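Local coordinates for transcriptional regulator KdgR (Pseudomonas aeruginosa, PDB 5Y6I), which probably acts as a DNA-binding transcription factor of the IclR family, pairing a helix-turn-helix domain with a C-terminal GAF-like regulatory domain, at residues V209-F217 and A244-T252. Numbering follows the deposited sequence.
Sequences VEALSAPVF and AAERLLATT
L212, A214 and V216 of strand 209-217 pack against A245, L248, L249 and T252 of helix 244-252, the first part of the chain's last helix, an apolar helix-on-sheet contact in the buried core of the IclR C-terminal domain. The segments run nearly parallel, their axes 14° apart and 8.5 Å away at closest approach, and no hydrogen bond joins them. L212 leads at one end: its CG stands anti to the backbone N (chi1 -164°), and CD2 reaches the helix between two residues, 3.6 Å from A245 CA and 3.5 Å from L248 CD2. The L212 and L248 side chains meet at a slant. One small methyl fills the middle, A214 CB lying 3.9 Å from L248 CG and 4.0 Å from L249 CD2. The same methyl is 3.7 Å from T252 OG1, whose hydroxyl can give its one proton to L248 O or L249 O, so its own helix serves this buried polar group. T252 CG2 continues the apolar surface to V216 CG2, 3.9 Å away. S213 and P215 point their side chains to the other side of the strand, where helix 150-158 packs and S213 OG is hydrogen-bonded to S150 OG. Strand 209-217, paired antiparallel with 199-202 and 223-232, thus lies between two helices, a layering characteristic of the GAF-like fold of IclR regulatory domains.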
ATOM      1  N   VAL A 209     -30.284  18.416   6.741  1.00 90.03           N
ATOM      2  CA  VAL A 209     -29.649  17.391   5.913  1.00 92.62           C
ATOM      3  C   VAL A 209     -28.882  16.455   6.828  1.00 88.78           C
ATOM      4  O   VAL A 209     -28.095  16.898   7.675  1.00 90.81           O
ATOM      5  CB  VAL A 209     -28.755  17.965   4.787  1.00 92.57           C
ATOM      6  CG1 VAL A 209     -29.449  19.044   4.038  1.00 93.14           C
ATOM      7  CG2 VAL A 209     -27.435  18.412   5.237  1.00 91.66           C
ATOM      8  N   GLU A 210     -29.166  15.169   6.701  1.00 89.53           N
ATOM      9  CA  GLU A 210     -28.549  14.142   7.521  1.00 94.88           C
ATOM     10  C   GLU A 210     -27.559  13.347   6.679  1.00100.13           C
ATOM     11  O   GLU A 210     -27.869  12.954   5.547  1.00102.90           O
ATOM     12  CB  GLU A 210     -29.614  13.232   8.134  1.00 97.61           C
ATOM     13  CG  GLU A 210     -30.255  13.781   9.408  1.00112.81           C
ATOM     14  CD  GLU A 210     -30.987  15.091   9.202  1.00130.45           C
ATOM     15  OE1 GLU A 210     -31.324  15.400   8.041  1.00134.95           O
ATOM     16  OE2 GLU A 210     -31.236  15.814  10.199  1.00138.69           O
ATOM     17  N   ALA A 211     -26.368  13.126   7.225  1.00 96.80           N
ATOM     18  CA  ALA A 211     -25.330  12.377   6.541  1.00 85.85           C
ATOM     19  C   ALA A 211     -24.945  11.150   7.355  1.00 89.88           C
ATOM     20  O   ALA A 211     -25.306  10.998   8.523  1.00 96.75           O
ATOM     21  CB  ALA A 211     -24.095  13.246   6.271  1.00 78.84           C
ATOM     22  N   LEU A 212     -24.213  10.262   6.698  1.00 85.83           N
ATOM     23  CA  LEU A 212     -23.712   9.043   7.308  1.00 78.01           C
ATOM     24  C   LEU A 212     -22.395   8.745   6.619  1.00 76.69           C
ATOM     25  O   LEU A 212     -22.288   8.912   5.402  1.00 73.61           O
ATOM     26  CB  LEU A 212     -24.695   7.891   7.137  1.00 77.34           C
ATOM     27  CG  LEU A 212     -24.531   6.658   8.014  1.00 82.53           C
ATOM     28  CD1 LEU A 212     -25.063   6.956   9.406  1.00 93.36           C
ATOM     29  CD2 LEU A 212     -25.247   5.460   7.399  1.00 77.39           C
ATOM     30  N   SER A 213     -21.396   8.331   7.399  1.00 78.83           N
ATOM     31  CA  SER A 213     -20.026   8.247   6.914  1.00 72.23           C
ATOM     32  C   SER A 213     -19.305   7.053   7.511  1.00 73.60           C
ATOM     33  O   SER A 213     -19.397   6.804   8.719  1.00 72.76           O
ATOM     34  CB  SER A 213     -19.243   9.502   7.272  1.00 72.94           C
ATOM     35  OG  SER A 213     -19.897  10.647   6.787  1.00 81.61           O
ATOM     36  N   ALA A 214     -18.532   6.368   6.668  1.00 70.61           N
ATOM     37  CA  ALA A 214     -17.680   5.259   7.052  1.00 68.46           C
ATOM     38  C   ALA A 214     -16.363   5.362   6.301  1.00 65.59           C
ATOM     39  O   ALA A 214     -16.311   5.922   5.198  1.00 60.50           O
ATOM     40  CB  ALA A 214     -18.329   3.904   6.748  1.00 77.18           C
ATOM     41  N   PRO A 215     -15.286   4.841   6.877  1.00 61.30           N
ATOM     42  CA  PRO A 215     -13.975   4.930   6.236  1.00 60.51           C
ATOM     43  C   PRO A 215     -13.640   3.720   5.374  1.00 62.14           C
ATOM     44  O   PRO A 215     -14.109   2.599   5.609  1.00 60.50           O
ATOM     45  CB  PRO A 215     -13.015   5.002   7.430  1.00 72.31           C
ATOM     46  CG  PRO A 215     -13.718   4.173   8.490  1.00 73.81           C
ATOM     47  CD  PRO A 215     -15.197   4.454   8.295  1.00 67.19           C
ATOM     48  N   VAL A 216     -12.771   3.972   4.389  1.00 67.65           N
ATOM     49  CA  VAL A 216     -12.247   2.958   3.475  1.00 67.68           C
ATOM     50  C   VAL A 216     -10.731   2.857   3.652  1.00 69.03           C
ATOM     51  O   VAL A 216     -10.028   3.876   3.622  1.00 68.63           O
ATOM     52  CB  VAL A 216     -12.605   3.287   2.014  1.00 62.60           C
ATOM     53  CG1 VAL A 216     -12.079   2.210   1.088  1.00 57.69           C
ATOM     54  CG2 VAL A 216     -14.148   3.506   1.860  1.00 53.73           C
ATOM     55  N   PHE A 217     -10.232   1.629   3.811  1.00 66.38           N
ATOM     56  CA  PHE A 217      -8.840   1.349   4.145  1.00 60.29           C
ATOM     57  C   PHE A 217      -8.114   0.697   2.977  1.00 66.72           C
ATOM     58  O   PHE A 217      -8.719  -0.019   2.174  1.00 74.13           O
ATOM     59  CB  PHE A 217      -8.752   0.417   5.352  1.00 53.77           C
ATOM     60  CG  PHE A 217      -9.445   0.939   6.569  1.00 64.06           C
ATOM     61  CD1 PHE A 217      -8.837   1.895   7.372  1.00 65.97           C
ATOM     62  CD2 PHE A 217     -10.708   0.488   6.912  1.00 66.42           C
ATOM     63  CE1 PHE A 217      -9.486   2.391   8.508  1.00 66.54           C
ATOM     64  CE2 PHE A 217     -11.360   0.979   8.043  1.00 63.22           C
ATOM     65  CZ  PHE A 217     -10.751   1.923   8.838  1.00 64.64           C
ATOM     66  N   ALA A 244     -29.629   1.634   6.271  1.00 80.77           N
ATOM     67  CA  ALA A 244     -28.645   2.350   5.460  1.00 80.82           C
ATOM     68  C   ALA A 244     -27.227   2.124   5.988  1.00 78.55           C
ATOM     69  O   ALA A 244     -26.281   1.983   5.203  1.00 69.04           O
ATOM     70  CB  ALA A 244     -28.980   3.843   5.410  1.00 78.27           C
ATOM     71  N   ALA A 245     -27.078   2.038   7.315  1.00 81.72           N
ATOM     72  CA  ALA A 245     -25.764   1.898   7.941  1.00 82.85           C
ATOM     73  C   ALA A 245     -25.056   0.611   7.510  1.00 89.88           C
ATOM     74  O   ALA A 245     -23.875   0.634   7.145  1.00 87.83           O
ATOM     75  CB  ALA A 245     -25.922   1.956   9.460  1.00 82.48           C
ATOM     76  N   GLU A 246     -25.762  -0.523   7.552  1.00 98.19           N
ATOM     77  CA  GLU A 246     -25.230  -1.803   7.080  1.00105.69           C
ATOM     78  C   GLU A 246     -24.888  -1.757   5.595  1.00101.71           C
ATOM     79  O   GLU A 246     -23.790  -2.162   5.200  1.00103.81           O
ATOM     80  CB  GLU A 246     -26.243  -2.925   7.355  1.00119.24           C
ATOM     81  CG  GLU A 246     -26.967  -2.882   8.743  1.00134.55           C
ATOM     82  CD  GLU A 246     -27.972  -1.726   8.890  1.00147.73           C
ATOM     83  OE1 GLU A 246     -28.919  -1.789   9.715  1.00154.04           O
ATOM     84  OE2 GLU A 246     -27.793  -0.723   8.178  1.00149.83           O
ATOM     85  N   ARG A 247     -25.814  -1.287   4.756  1.00 95.74           N
ATOM     86  CA  ARG A 247     -25.483  -1.099   3.348  1.00 85.78           C
ATOM     87  C   ARG A 247     -24.215  -0.275   3.210  1.00 78.42           C
ATOM     88  O   ARG A 247     -23.312  -0.630   2.439  1.00 79.45           O
ATOM     89  CB  ARG A 247     -26.641  -0.426   2.608  1.00 87.20           C
ATOM     90  CG  ARG A 247     -27.925  -1.221   2.603  1.00 91.55           C
ATOM     91  CD  ARG A 247     -27.683  -2.627   2.106  1.00 98.88           C
ATOM     92  NE  ARG A 247     -28.928  -3.337   1.813  1.00105.43           N
ATOM     93  CZ  ARG A 247     -28.966  -4.497   1.171  1.00104.84           C
ATOM     94  NH1 ARG A 247     -27.829  -5.045   0.762  1.00104.46           N
ATOM     95  NH2 ARG A 247     -30.123  -5.101   0.927  1.00105.11           N
ATOM     96  N   LEU A 248     -24.109   0.805   3.995  1.00 69.26           N
ATOM     97  CA  LEU A 248     -22.916   1.647   3.962  1.00 66.20           C
ATOM     98  C   LEU A 248     -21.677   0.851   4.325  1.00 70.67           C
ATOM     99  O   LEU A 248     -20.658   0.908   3.622  1.00 68.00           O
ATOM    100  CB  LEU A 248     -23.069   2.827   4.920  1.00 68.22           C
ATOM    101  CG  LEU A 248     -21.828   3.727   5.019  1.00 69.59           C
ATOM    102  CD1 LEU A 248     -21.310   4.209   3.662  1.00 69.04           C
ATOM    103  CD2 LEU A 248     -22.118   4.897   5.927  1.00 70.16           C
ATOM    104  N   LEU A 249     -21.755   0.094   5.426  1.00 73.60           N
ATOM    105  CA  LEU A 249     -20.607  -0.675   5.899  1.00 72.25           C
ATOM    106  C   LEU A 249     -20.282  -1.827   4.955  1.00 72.53           C
ATOM    107  O   LEU A 249     -19.118  -2.031   4.589  1.00 73.36           O
ATOM    108  CB  LEU A 249     -20.864  -1.176   7.323  1.00 73.99           C
ATOM    109  CG  LEU A 249     -20.816  -0.104   8.438  1.00 76.12           C
ATOM    110  CD1 LEU A 249     -21.199  -0.654   9.817  1.00 68.52           C
ATOM    111  CD2 LEU A 249     -19.436   0.536   8.494  1.00 78.58           C
ATOM    112  N   ALA A 250     -21.298  -2.591   4.546  1.00 68.16           N
ATOM    113  CA  ALA A 250     -21.084  -3.635   3.551  1.00 62.01           C
ATOM    114  C   ALA A 250     -20.359  -3.090   2.326  1.00 66.36           C
ATOM    115  O   ALA A 250     -19.407  -3.710   1.826  1.00 69.61           O
ATOM    116  CB  ALA A 250     -22.419  -4.251   3.147  1.00 59.57           C
ATOM    117  N   THR A 251     -20.780  -1.920   1.838  1.00 63.40           N
ATOM    118  CA  THR A 251     -20.091  -1.302   0.708  1.00 58.54           C
ATOM    119  C   THR A 251     -18.645  -0.978   1.064  1.00 67.08           C
ATOM    120  O   THR A 251     -17.722  -1.297   0.308  1.00 71.26           O
ATOM    121  CB  THR A 251     -20.809  -0.024   0.279  1.00 59.19           C
ATOM    122  OG1 THR A 251     -22.171  -0.311  -0.057  1.00 67.24           O
ATOM    123  CG2 THR A 251     -20.114   0.587  -0.918  1.00 58.55           C
ATOM    124  N   THR A 252     -18.422  -0.332   2.216  1.00 63.74           N
ATOM    125  CA  THR A 252     -17.069   0.130   2.514  1.00 61.59           C
ATOM    126  C   THR A 252     -16.147  -1.011   2.933  1.00 62.84           C
ATOM    127  O   THR A 252     -14.969  -1.026   2.549  1.00 56.78           O
ATOM    128  CB  THR A 252     -17.112   1.240   3.562  1.00 61.50           C
ATOM    129  OG1 THR A 252     -17.895   0.837   4.697  1.00 64.47           O
ATOM    130  CG2 THR A 252     -17.748   2.453   2.947  1.00 62.75           C
TER